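Local atomic coordinates of sugar ABC transporter, sugar-binding protein (PDB entry 2HEU), a protein that probably captures sugars outside the cell and hands them to an ABC transporter for import, here seen without sugar bound. Residues E60-R65 with Q85-A90; K144-E147 with E151-Q154; G244-G249 with T262-Q267; V312-M315 with E319-Q322. All blocks are in the same frame, centred on the assembly; numbering follows the deposited sequence.

Interaction 1 (E60-R65 with Q85-A90); sequences EVLKTR and QEWAKA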
loop_
_atom_site.group_PDB
_atom_site.type_symbol
_atom_site.label_atom_id
_atom_site.label_comp_id
_atom_site.label_asym_id
_atom_site.label_seq_id
_atom_site.Cartn_x
_atom_site.Cartn_y
_atom_site.Cartn_z
ATOM N N GLU A 60 7.511 0.647 16.970
ATOM C CA GLU A 60 8.655 0.877 17.878
ATOM C C GLU A 60 8.606 -0.126 18.985
ATOM O O GLU A 60 9.636 -0.630 19.412
ATOM C CB GLU A 60 8.721 2.271 18.383
ATOM C CG GLU A 60 8.980 3.243 17.279
ATOM C CD GLU A 60 10.329 2.967 16.627
ATOM O OE1 GLU A 60 11.400 2.709 17.326
ATOM O OE2 GLU A 60 10.317 2.885 15.421
ATOM N N VAL A 61 7.380 -0.384 19.524
ATOM C CA VAL A 61 7.248 -1.374 20.608
ATOM C C VAL A 61 7.735 -2.730 20.057
ATOM O O VAL A 61 8.421 -3.473 20.752
ATOM C CB VAL A 61 5.808 -1.419 21.142
ATOM C CG1 VAL A 61 5.656 -2.620 22.062
ATOM C CG2 VAL A 61 5.469 -0.071 21.879
ATOM N N LEU A 62 7.363 -3.116 18.861
ATOM C CA LEU A 62 7.792 -4.384 18.297
ATOM C C LEU A 62 9.281 -4.456 18.243
ATOM O O LEU A 62 9.879 -5.489 18.541
ATOM C CB LEU A 62 7.132 -4.617 16.977
ATOM C CG LEU A 62 7.369 -5.959 16.315
ATOM C CD1 LEU A 62 6.849 -7.104 17.169
ATOM C CD2 LEU A 62 6.706 -5.983 14.930
ATOM N N LYS A 63 9.948 -3.380 17.789
ATOM C CA LYS A 63 11.393 -3.366 17.762
ATOM C C LYS A 63 11.955 -3.605 19.137
ATOM O O LYS A 63 12.920 -4.398 19.307
ATOM C CB LYS A 63 11.922 -2.078 17.176
ATOM C CG LYS A 63 11.613 -1.826 15.728
ATOM C CD LYS A 63 12.065 -0.499 15.239
ATOM C CE LYS A 63 11.626 -0.099 13.859
ATOM N NZ LYS A 63 11.924 1.370 13.713
ATOM N N THR A 64 11.433 -2.945 20.146
ATOM C CA THR A 64 11.934 -3.079 21.530
ATOM C C THR A 64 11.783 -4.508 21.964
ATOM O O THR A 64 12.690 -5.090 22.607
ATOM C CB THR A 64 11.210 -2.133 22.443
ATOM O OG1 THR A 64 11.495 -0.763 22.040
ATOM C CG2 THR A 64 11.580 -2.343 23.924
ATOM N N ARG A 65 10.613 -5.095 21.677
ATOM C CA ARG A 65 10.286 -6.429 22.148
ATOM C C ARG A 65 11.173 -7.457 21.436
ATOM O O ARG A 65 11.638 -8.388 22.076
ATOM C CB ARG A 65 8.792 -6.739 22.056
ATOM C CG ARG A 65 7.932 -5.891 22.984
ATOM C CD ARG A 65 6.518 -6.287 23.003
ATOM N NE ARG A 65 6.310 -7.696 23.311
ATOM C CZ ARG A 65 5.204 -8.341 23.145
ATOM N NH1 ARG A 65 4.107 -7.686 22.817
ATOM N NH2 ARG A 65 5.149 -9.639 23.403
ATOM N N GLN A 85 12.495 -8.069 6.748
ATOM C CA GLN A 85 13.617 -8.674 6.016
ATOM C C GLN A 85 14.729 -9.129 6.939
ATOM O O GLN A 85 15.210 -10.274 6.905
ATOM C CB GLN A 85 14.182 -7.638 5.052
ATOM C CG GLN A 85 13.181 -7.333 3.973
ATOM C CD GLN A 85 13.564 -6.121 3.170
ATOM O OE1 GLN A 85 12.720 -5.504 2.520
ATOM N NE2 GLN A 85 14.787 -5.712 3.276
ATOM N N GLU A 86 15.127 -8.223 7.783
ATOM C CA GLU A 86 16.288 -8.465 8.634
ATOM C C GLU A 86 15.979 -9.504 9.718
ATOM O O GLU A 86 16.812 -10.352 10.037
ATOM C CB GLU A 86 16.874 -7.209 9.177
ATOM C CG GLU A 86 17.441 -6.320 8.039
ATOM C CD GLU A 86 18.549 -6.993 7.237
ATOM O OE1 GLU A 86 19.432 -7.635 7.851
ATOM O OE2 GLU A 86 18.474 -7.000 6.003
ATOM N N TRP A 87 14.798 -9.407 10.320
ATOM C CA TRP A 87 14.388 -10.332 11.330
ATOM C C TRP A 87 14.249 -11.725 10.760
ATOM O O TRP A 87 14.590 -12.716 11.397
ATOM C CB TRP A 87 13.163 -9.835 12.099
ATOM C CG TRP A 87 13.392 -8.642 12.921
ATOM C CD1 TRP A 87 14.624 -8.123 13.377
ATOM C CD2 TRP A 87 12.410 -7.746 13.403
ATOM N NE1 TRP A 87 14.414 -7.003 14.057
ATOM C CE2 TRP A 87 13.080 -6.747 14.130
ATOM C CE3 TRP A 87 11.036 -7.692 13.321
ATOM C CZ2 TRP A 87 12.443 -5.685 14.719
ATOM C CZ3 TRP A 87 10.423 -6.622 13.913
ATOM C CH2 TRP A 87 11.098 -5.662 14.613
ATOM N N ALA A 88 13.718 -11.811 9.541
ATOM C CA ALA A 88 13.581 -13.068 8.876
ATOM C C ALA A 88 14.961 -13.712 8.601
ATOM O O ALA A 88 15.182 -14.912 8.834
ATOM C CB ALA A 88 12.791 -12.934 7.599
ATOM N N LYS A 89 15.917 -12.872 8.159
ATOM C CA LYS A 89 17.290 -13.356 7.932
ATOM C C LYS A 89 17.901 -13.833 9.239
ATOM O O LYS A 89 18.654 -14.825 9.244
ATOM C CB LYS A 89 18.140 -12.232 7.357
ATOM C CG LYS A 89 17.941 -12.095 5.942
ATOM C CD LYS A 89 18.727 -10.889 5.416
ATOM C CE LYS A 89 18.121 -10.492 4.068
ATOM N NZ LYS A 89 16.790 -9.790 4.160
ATOM N N ALA A 90 17.569 -13.171 10.355
ATOM C CA ALA A 90 18.114 -13.495 11.660
ATOM C C ALA A 90 17.386 -14.610 12.380
ATOM O O ALA A 90 17.770 -14.924 13.563
ATOM C CB ALA A 90 18.146 -12.301 12.563
#

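Interaction 2 (K144-E147 with E151-Q154); sequences KVPE and EFEQ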
loop_
_atom_site.group_PDB
_atom_site.type_symbol
_atom_site.label_atom_id
_atom_site.label_comp_id
_atom_site.label_asym_id
_atom_site.label_seq_id
_atom_site.Cartn_x
_atom_site.Cartn_y
_atom_site.Cartn_z
ATOM N N LYS A 144 -13.684 10.666 -19.767
ATOM C CA LYS A 144 -13.429 9.287 -19.623
ATOM C C LYS A 144 -12.135 9.124 -18.833
ATOM O O LYS A 144 -11.201 9.947 -18.880
ATOM C CB LYS A 144 -13.226 8.636 -21.007
ATOM C CG LYS A 144 -14.311 8.784 -21.953
ATOM C CD LYS A 144 -15.581 8.159 -21.481
ATOM C CE LYS A 144 -16.616 8.113 -22.648
ATOM N NZ LYS A 144 -17.020 9.521 -22.996
ATOM N N VAL A 145 -12.081 8.034 -18.107
ATOM C CA VAL A 145 -10.832 7.599 -17.470
ATOM C C VAL A 145 -9.720 7.528 -18.515
ATOM O O VAL A 145 -9.921 6.925 -19.608
ATOM C CB VAL A 145 -11.045 6.124 -16.840
ATOM C CG1 VAL A 145 -9.725 5.467 -16.527
ATOM C CG2 VAL A 145 -11.949 6.293 -15.551
ATOM N N PRO A 146 -8.541 8.056 -18.234
ATOM C CA PRO A 146 -7.430 8.062 -19.251
ATOM C C PRO A 146 -6.686 6.758 -19.248
ATOM O O PRO A 146 -6.478 6.170 -18.224
ATOM C CB PRO A 146 -6.572 9.209 -18.767
ATOM C CG PRO A 146 -6.707 9.126 -17.270
ATOM C CD PRO A 146 -8.133 8.725 -16.967
ATOM N N GLU A 147 -6.235 6.339 -20.415
ATOM C CA GLU A 147 -5.483 5.013 -20.576
ATOM C C GLU A 147 -4.167 5.131 -21.081
ATOM O O GLU A 147 -3.502 4.148 -21.268
ATOM C CB GLU A 147 -5.927 3.975 -21.464
ATOM C CG GLU A 147 -6.766 4.504 -22.148
ATOM C CD GLU A 147 -7.969 3.848 -21.809
ATOM O OE1 GLU A 147 -8.450 3.093 -22.754
ATOM O OE2 GLU A 147 -8.068 3.446 -20.639
ATOM N N GLU A 151 -3.374 10.748 -22.707
ATOM C CA GLU A 151 -4.798 10.958 -22.403
ATOM C C GLU A 151 -4.960 11.578 -21.039
ATOM O O GLU A 151 -5.892 12.370 -20.812
ATOM C CB GLU A 151 -5.594 9.694 -22.434
ATOM C CG GLU A 151 -5.833 9.108 -23.818
ATOM C CD GLU A 151 -6.781 7.987 -23.850
ATOM O OE1 GLU A 151 -7.187 7.453 -22.864
ATOM O OE2 GLU A 151 -7.238 7.570 -24.969
ATOM N N PHE A 152 -4.093 11.300 -20.085
ATOM C CA PHE A 152 -4.218 11.896 -18.720
ATOM C C PHE A 152 -3.939 13.408 -18.786
ATOM O O PHE A 152 -4.666 14.196 -18.212
ATOM C CB PHE A 152 -3.282 11.119 -17.813
ATOM C CG PHE A 152 -3.539 11.329 -16.299
ATOM C CD1 PHE A 152 -4.583 12.027 -15.760
ATOM C CD2 PHE A 152 -2.614 10.720 -15.454
ATOM C CE1 PHE A 152 -4.733 12.096 -14.371
ATOM C CE2 PHE A 152 -2.772 10.799 -14.083
ATOM C CZ PHE A 152 -3.842 11.488 -13.546
ATOM N N GLU A 153 -2.890 13.787 -19.536
ATOM C CA GLU A 153 -2.597 15.182 -19.746
ATOM C C GLU A 153 -3.848 15.866 -20.350
ATOM O O GLU A 153 -4.263 16.935 -19.891
ATOM C CB GLU A 153 -1.431 15.345 -20.779
ATOM C CG GLU A 153 -0.127 14.923 -20.307
ATOM C CD GLU A 153 0.948 14.885 -21.396
ATOM O OE1 GLU A 153 0.571 14.916 -22.603
ATOM O OE2 GLU A 153 2.142 14.817 -21.052
ATOM N N GLN A 154 -4.448 15.243 -21.371
ATOM C CA GLN A 154 -5.569 15.894 -22.044
ATOM C C GLN A 154 -6.768 16.004 -21.144
ATOM O O GLN A 154 -7.502 16.977 -21.198
ATOM C CB GLN A 154 -5.907 15.174 -23.346
ATOM C CG GLN A 154 -6.890 15.945 -24.185
ATOM C CD GLN A 154 -6.299 17.289 -24.628
ATOM O OE1 GLN A 154 -6.897 18.383 -24.303
ATOM N NE2 GLN A 154 -5.143 17.284 -25.252
HETATM O O HOH W 1 -9.795 7.648 -22.463
HETATM O O HOH W 2 -8.343 5.051 -25.165
#

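Interaction 3 (G244-G249 with T262-Q267); sequences GAFARG and TAINEQ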
loop_
_atom_site.group_PDB
_atom_site.type_symbol
_atom_site.label_atom_id
_atom_site.label_comp_id
_atom_site.label_asym_id
_atom_site.label_seq_id
_atom_site.Cartn_x
_atom_site.Cartn_y
_atom_site.Cartn_z
ATOM N N GLY A 244 -11.569 16.231 1.991
ATOM C CA GLY A 244 -12.759 17.042 2.014
ATOM C C GLY A 244 -13.057 17.679 0.691
ATOM O O GLY A 244 -14.221 17.658 0.223
ATOM N N ALA A 245 -12.078 18.232 0.009
ATOM C CA ALA A 245 -12.295 18.886 -1.278
ATOM C C ALA A 245 -12.869 17.833 -2.280
ATOM O O ALA A 245 -13.776 18.159 -3.061
ATOM C CB ALA A 245 -11.035 19.483 -1.836
ATOM N N PHE A 246 -12.303 16.633 -2.282
ATOM C CA PHE A 246 -12.812 15.600 -3.184
ATOM C C PHE A 246 -14.235 15.219 -2.801
ATOM O O PHE A 246 -15.125 15.112 -3.643
ATOM C CB PHE A 246 -11.857 14.423 -3.185
ATOM C CG PHE A 246 -12.331 13.302 -4.054
ATOM C CD1 PHE A 246 -12.301 13.402 -5.455
ATOM C CD2 PHE A 246 -12.876 12.143 -3.524
ATOM C CE1 PHE A 246 -12.807 12.427 -6.257
ATOM C CE2 PHE A 246 -13.356 11.127 -4.337
ATOM C CZ PHE A 246 -13.317 11.269 -5.704
ATOM N N ALA A 247 -14.451 14.955 -1.503
ATOM C CA ALA A 247 -15.804 14.510 -1.041
ATOM C C ALA A 247 -16.873 15.553 -1.355
ATOM O O ALA A 247 -18.028 15.201 -1.614
ATOM C CB ALA A 247 -15.791 14.202 0.412
ATOM N N ARG A 248 -16.501 16.839 -1.290
ATOM C CA ARG A 248 -17.434 17.909 -1.558
ATOM C C ARG A 248 -17.737 18.111 -3.038
ATOM O O ARG A 248 -18.632 18.861 -3.376
ATOM C CB ARG A 248 -16.905 19.267 -1.057
ATOM C CG ARG A 248 -16.903 19.413 0.488
ATOM C CD ARG A 248 -16.431 20.800 0.887
ATOM N NE ARG A 248 -15.058 21.098 0.603
ATOM C CZ ARG A 248 -14.002 20.821 1.404
ATOM N NH1 ARG A 248 -14.191 20.246 2.592
ATOM N NH2 ARG A 248 -12.807 21.257 1.097
ATOM N N GLY A 249 -16.933 17.519 -3.916
ATOM C CA GLY A 249 -17.041 17.742 -5.352
ATOM C C GLY A 249 -16.346 18.966 -5.802
ATOM O O GLY A 249 -16.544 19.419 -6.947
ATOM N N THR A 262 -12.057 5.263 3.162
ATOM C CA THR A 262 -12.712 5.304 4.442
ATOM C C THR A 262 -12.951 6.751 4.873
ATOM O O THR A 262 -14.086 7.177 5.257
ATOM C CB THR A 262 -11.761 4.617 5.439
ATOM O OG1 THR A 262 -11.339 3.303 4.922
ATOM C CG2 THR A 262 -12.438 4.462 6.784
ATOM N N ALA A 263 -11.889 7.579 4.753
ATOM C CA ALA A 263 -11.975 8.982 5.085
ATOM C C ALA A 263 -12.949 9.706 4.179
ATOM O O ALA A 263 -13.705 10.594 4.616
ATOM C CB ALA A 263 -10.609 9.632 5.069
ATOM N N ILE A 264 -12.910 9.424 2.875
ATOM C CA ILE A 264 -13.806 10.074 1.937
ATOM C C ILE A 264 -15.268 9.745 2.337
ATOM O O ILE A 264 -16.110 10.671 2.354
ATOM C CB ILE A 264 -13.523 9.610 0.474
ATOM C CG1 ILE A 264 -12.111 10.082 0.066
ATOM C CG2 ILE A 264 -14.594 10.174 -0.441
ATOM C CD1 ILE A 264 -11.626 9.378 -1.170
ATOM N N ASN A 265 -15.563 8.515 2.604
ATOM C CA ASN A 265 -16.992 8.152 2.898
ATOM C C ASN A 265 -17.482 8.856 4.130
ATOM O O ASN A 265 -18.693 9.148 4.193
ATOM C CB ASN A 265 -17.145 6.660 2.977
ATOM C CG ASN A 265 -17.128 5.979 1.652
ATOM O OD1 ASN A 265 -17.502 6.595 0.639
ATOM N ND2 ASN A 265 -16.773 4.723 1.645
ATOM N N GLU A 266 -16.673 9.130 5.110
ATOM C CA GLU A 266 -17.168 9.714 6.326
ATOM C C GLU A 266 -17.487 11.200 6.153
ATOM O O GLU A 266 -18.013 11.865 7.064
ATOM C CB GLU A 266 -16.131 9.514 7.461
ATOM C CG GLU A 266 -15.913 8.084 7.858
ATOM C CD GLU A 266 -15.361 7.893 9.228
ATOM O OE1 GLU A 266 -14.943 8.866 9.853
ATOM O OE2 GLU A 266 -15.453 6.706 9.705
ATOM N N GLN A 267 -17.160 11.744 4.965
ATOM C CA GLN A 267 -17.555 13.112 4.613
ATOM C C GLN A 267 -18.896 13.174 3.893
ATOM O O GLN A 267 -19.348 14.289 3.569
ATOM C CB GLN A 267 -16.445 13.707 3.724
ATOM C CG GLN A 267 -15.140 13.846 4.474
ATOM C CD GLN A 267 -15.210 14.764 5.661
ATOM O OE1 GLN A 267 -15.962 15.771 5.639
ATOM N NE2 GLN A 267 -14.447 14.493 6.712
#

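Interaction 4 (V312-M315 with E319-Q322); sequences VEYM and EVMQ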
loop_
_atom_site.group_PDB
_atom_site.type_symbol
_atom_site.label_atom_id
_atom_site.label_comp_id
_atom_site.label_asym_id
_atom_site.label_seq_id
_atom_site.Cartn_x
_atom_site.Cartn_y
_atom_site.Cartn_z
ATOM N N VAL A 312 -3.206 -18.611 12.330
ATOM C CA VAL A 312 -2.890 -18.119 10.983
ATOM C C VAL A 312 -3.748 -18.879 9.930
ATOM O O VAL A 312 -4.355 -18.265 9.039
ATOM C CB VAL A 312 -1.438 -18.237 10.697
ATOM C CG1 VAL A 312 -1.096 -17.815 9.248
ATOM C CG2 VAL A 312 -0.607 -17.359 11.685
ATOM N N GLU A 313 -3.809 -20.217 10.060
ATOM C CA GLU A 313 -4.585 -21.004 9.106
ATOM C C GLU A 313 -6.036 -20.560 9.101
ATOM O O GLU A 313 -6.655 -20.482 8.041
ATOM C CB GLU A 313 -4.445 -22.489 9.438
ATOM C CG GLU A 313 -5.157 -23.356 8.417
ATOM C CD GLU A 313 -6.569 -23.693 8.727
ATOM O OE1 GLU A 313 -6.851 -24.054 9.901
ATOM O OE2 GLU A 313 -7.379 -23.752 7.780
ATOM N N TYR A 314 -6.618 -20.324 10.255
ATOM C CA TYR A 314 -7.981 -19.966 10.350
ATOM C C TYR A 314 -8.276 -18.716 9.494
ATOM O O TYR A 314 -9.286 -18.684 8.763
ATOM C CB TYR A 314 -8.368 -19.670 11.854
ATOM C CG TYR A 314 -9.797 -19.463 12.092
ATOM C CD1 TYR A 314 -10.328 -18.259 12.473
ATOM C CD2 TYR A 314 -10.689 -20.521 12.000
ATOM C CE1 TYR A 314 -11.623 -18.085 12.743
ATOM C CE2 TYR A 314 -12.045 -20.374 12.283
ATOM C CZ TYR A 314 -12.501 -19.153 12.631
ATOM O OH TYR A 314 -13.842 -18.921 12.850
ATOM N N MET A 315 -7.391 -17.716 9.570
ATOM C CA MET A 315 -7.620 -16.491 8.821
ATOM C C MET A 315 -7.504 -16.677 7.324
ATOM O O MET A 315 -8.022 -15.832 6.553
ATOM C CB MET A 315 -6.660 -15.417 9.347
ATOM C CG MET A 315 -6.992 -13.985 8.891
ATOM S SD MET A 315 -8.342 -13.378 9.859
ATOM C CE MET A 315 -8.746 -13.143 8.815
ATOM N N GLU A 319 -14.213 -18.197 4.319
ATOM C CA GLU A 319 -15.324 -17.683 5.059
ATOM C C GLU A 319 -14.948 -16.877 6.327
ATOM O O GLU A 319 -15.764 -16.168 6.906
ATOM C CB GLU A 319 -16.206 -18.931 5.475
ATOM C CG GLU A 319 -15.556 -19.963 6.442
ATOM C CD GLU A 319 -14.604 -20.979 5.817
ATOM O OE1 GLU A 319 -14.349 -20.932 4.599
ATOM O OE2 GLU A 319 -14.275 -21.985 6.511
ATOM N N VAL A 320 -13.711 -17.026 6.724
ATOM C CA VAL A 320 -13.179 -16.199 7.836
ATOM C C VAL A 320 -12.635 -14.858 7.296
ATOM O O VAL A 320 -13.091 -13.811 7.756
ATOM C CB VAL A 320 -12.059 -16.926 8.620
ATOM C CG1 VAL A 320 -11.542 -16.096 9.716
ATOM C CG2 VAL A 320 -12.636 -18.283 9.184
ATOM N N MET A 321 -11.808 -14.939 6.289
ATOM C CA MET A 321 -11.302 -13.758 5.615
ATOM C C MET A 321 -12.454 -12.895 5.155
ATOM O O MET A 321 -12.388 -11.652 5.205
ATOM C CB MET A 321 -10.308 -14.125 4.525
ATOM C CG MET A 321 -9.699 -12.896 3.831
ATOM S SD MET A 321 -8.549 -12.097 5.027
ATOM C CE MET A 321 -8.919 -10.499 4.662
ATOM N N GLN A 322 -13.576 -13.515 4.680
ATOM C CA GLN A 322 -14.702 -12.733 4.246
ATOM C C GLN A 322 -15.197 -11.737 5.308
ATOM O O GLN A 322 -15.617 -10.621 4.977
ATOM C CB GLN A 322 -15.871 -13.641 3.875
ATOM C CG GLN A 322 -17.014 -12.965 3.102
ATOM C CD GLN A 322 -16.654 -12.672 1.684
ATOM O OE1 GLN A 322 -16.637 -11.461 1.203
ATOM N NE2 GLN A 322 -16.293 -13.676 0.991
#

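Interaction 1 (E60-R65 with Q85-A90)
W87 reaches from helix 82-89 to helix 58-67 and sets the far end of its indole against L62 and K63. The bond from CA to CB already points at the other helix, and with CG anti to the carbonyl carbon (chi1 -67°) the ring carries on across the gap. CB, CG and the five-membered ring span that distance without meeting residues 60-65; the contact is made by three atoms of the six-membered ring. First comes CZ3, which has L62 CD2 at 3.9 Å, the methyl lying at the indole edge near its plane. Beside it W87 CH2 comes obliquely within 3.9 Å of K63 CA and 4.0 Å of K63 CG. W87 CZ2 lies 4.0 Å from K63 CA. The extended lysine chain crosses the indole at about a right angle and leads away to E60, where K63 NZ forms a salt bridge with E60 OE2 at 2.8 Å. No hydrogen bond joins the two segments; the contact is apolar packing of the indole rim on L62 and the root of K63. V66 and L67 also touch W87. L62 packs on F24 of strand 19-24, and R65 rests on the same phenylalanine while pairing with E22 and D70. Helix 58-67 thus lies between W87 and the five-stranded sheet, consistent with a lobe of a periplasmic-type binding protein.

Interaction 2 (K144-E147 with E151-Q154)
The F152 ring and the E151 carboxylate meet P146 and E147 of the loop that leads into helix 149-161. This is the N-terminal end of that helix, where T148 OG1 hydrogen-bonds E151 N in the manner of an N-cap. P146 CG approaches the ring obliquely, 3.9 Å from F152 CD1, and the proline also leans on the helix backbone, with P146 CB 3.5 Å from F152 N. Next to this apolar half, E151 reaches out to the loop: CG is anti to the carbonyl carbon (chi1 -72°), and the extended chain brings OE1 to the E147 amide. E147 N donates to E151 OE1 at 2.9 Å with an N-H...O angle of 157°, coming from the anti side and 27° out of the carboxylate plane. F152 and V145 both reach strand 129-134, at I131 and Y133, so the loop and helix sit on the three-stranded sheet. The E147 side chain is modelled with a short CB-CG bond, and its closeness to the E151 carboxylate is doubtful. A firmer second grip on E151 OE1 is a water that donates to it at 2.6 Å and also donates to V145 O at 2.9 Å.

Interaction 3 (G244-G249 with T262-Q267)
F246 and I264 meet obliquely where helices 239-247 and 260-265 come together, with I264 CD1 3.8 Å from F246 CD2. I264 CG2 reaches the same CD2-CE2 part of the ring, 4.0 Å from F246 CD2, but lies on the other side of the ring plane from CD1, so both branches of the isoleucine are used. A second, tighter point is A247 against Q267, whose CB atoms are only 3.4 Å apart; A247 CB also lies 4.0 Å from I264 O. F246 has CG anti to the backbone N (chi1 178°), which swings its ring toward I264. One shell out, Q267 is tied back to the last turn by the bond from Q267 N to I264 O, 3.0 Å. On the other side a Schellman motif at G249, which has positive phi, turns the chain out of the helical path, G249 N donating to F246 O. R248 lays one face of its guanidinium over the backbone of G244 and pairs with D250. Further out, F271 meets F246 edge-to-face, and I273 and Y132, from two neighbouring strands of the antiparallel sheet, touch both F246 and I264. With no hydrogen bond across the segments, the pairing relies on hydrophobic burial, and A247 CB and Q267 CB leave no room for another atom between them.

Interaction 4 (V312-M315 with E319-Q322)
Y314 and V320 stand at about a right angle to each other, the valine pushing a methyl onto one face of the tyrosine ring. V320 CG2 is 3.7 Å from the ring centroid and 15° off its normal, a CH-pi contact, and V320 CG1 comes down nearer the rim, 3.6 Å from Y314 CE1. With CG of Y314 anti to the backbone N (chi1 -172°), the ring tilts forward over the start of the next helix. The same valine is also pressed to the tyrosine backbone, V320 CB lying 3.3 Å from Y314 O, so ring and carbonyl both bear on it. One residue on, M321 CB sits 3.5 Å from M315 O. The two methionine side chains cross obliquely, but the SD-CE bond of M315 is modelled too short, and the meeting of its methyl with the M321 sulfur is therefore doubtful. F41 of helix 31-44 meets the Y314 ring edge-to-face, and I37 touches both Y314 and V320. E313 forms salt bridges with R104 and R317, the latter in the turn between the helices. These are two consecutive helices, 305-315 and 318-328, joined by a two-residue turn with V320 wedged beneath the tyrosine, packed beside the five-stranded sheet, consistent with one lobe of a solute-binding protein.

In the fold
From the N terminus the four contacts follow in series, none nested or crossed. Interaction 1 closes a loop that takes in strand 74-76, pairing the helices before and after it beside the five-stranded sheet. Interaction 2 closes a very short turn, seating the start of helix 149-161 on the three-stranded antiparallel sheet. Interaction 3 spans strand 253-257 of that sheet and brings the flanking helices together, its centre 23 Å from that of interaction 2. Interaction 4 closes another tight turn after strand 295-298 has returned to the five-stranded sheet. Thus 1 and 4 belong to one sheet, 2 and 3 to the other, consistent with the two lobes of a binding protein.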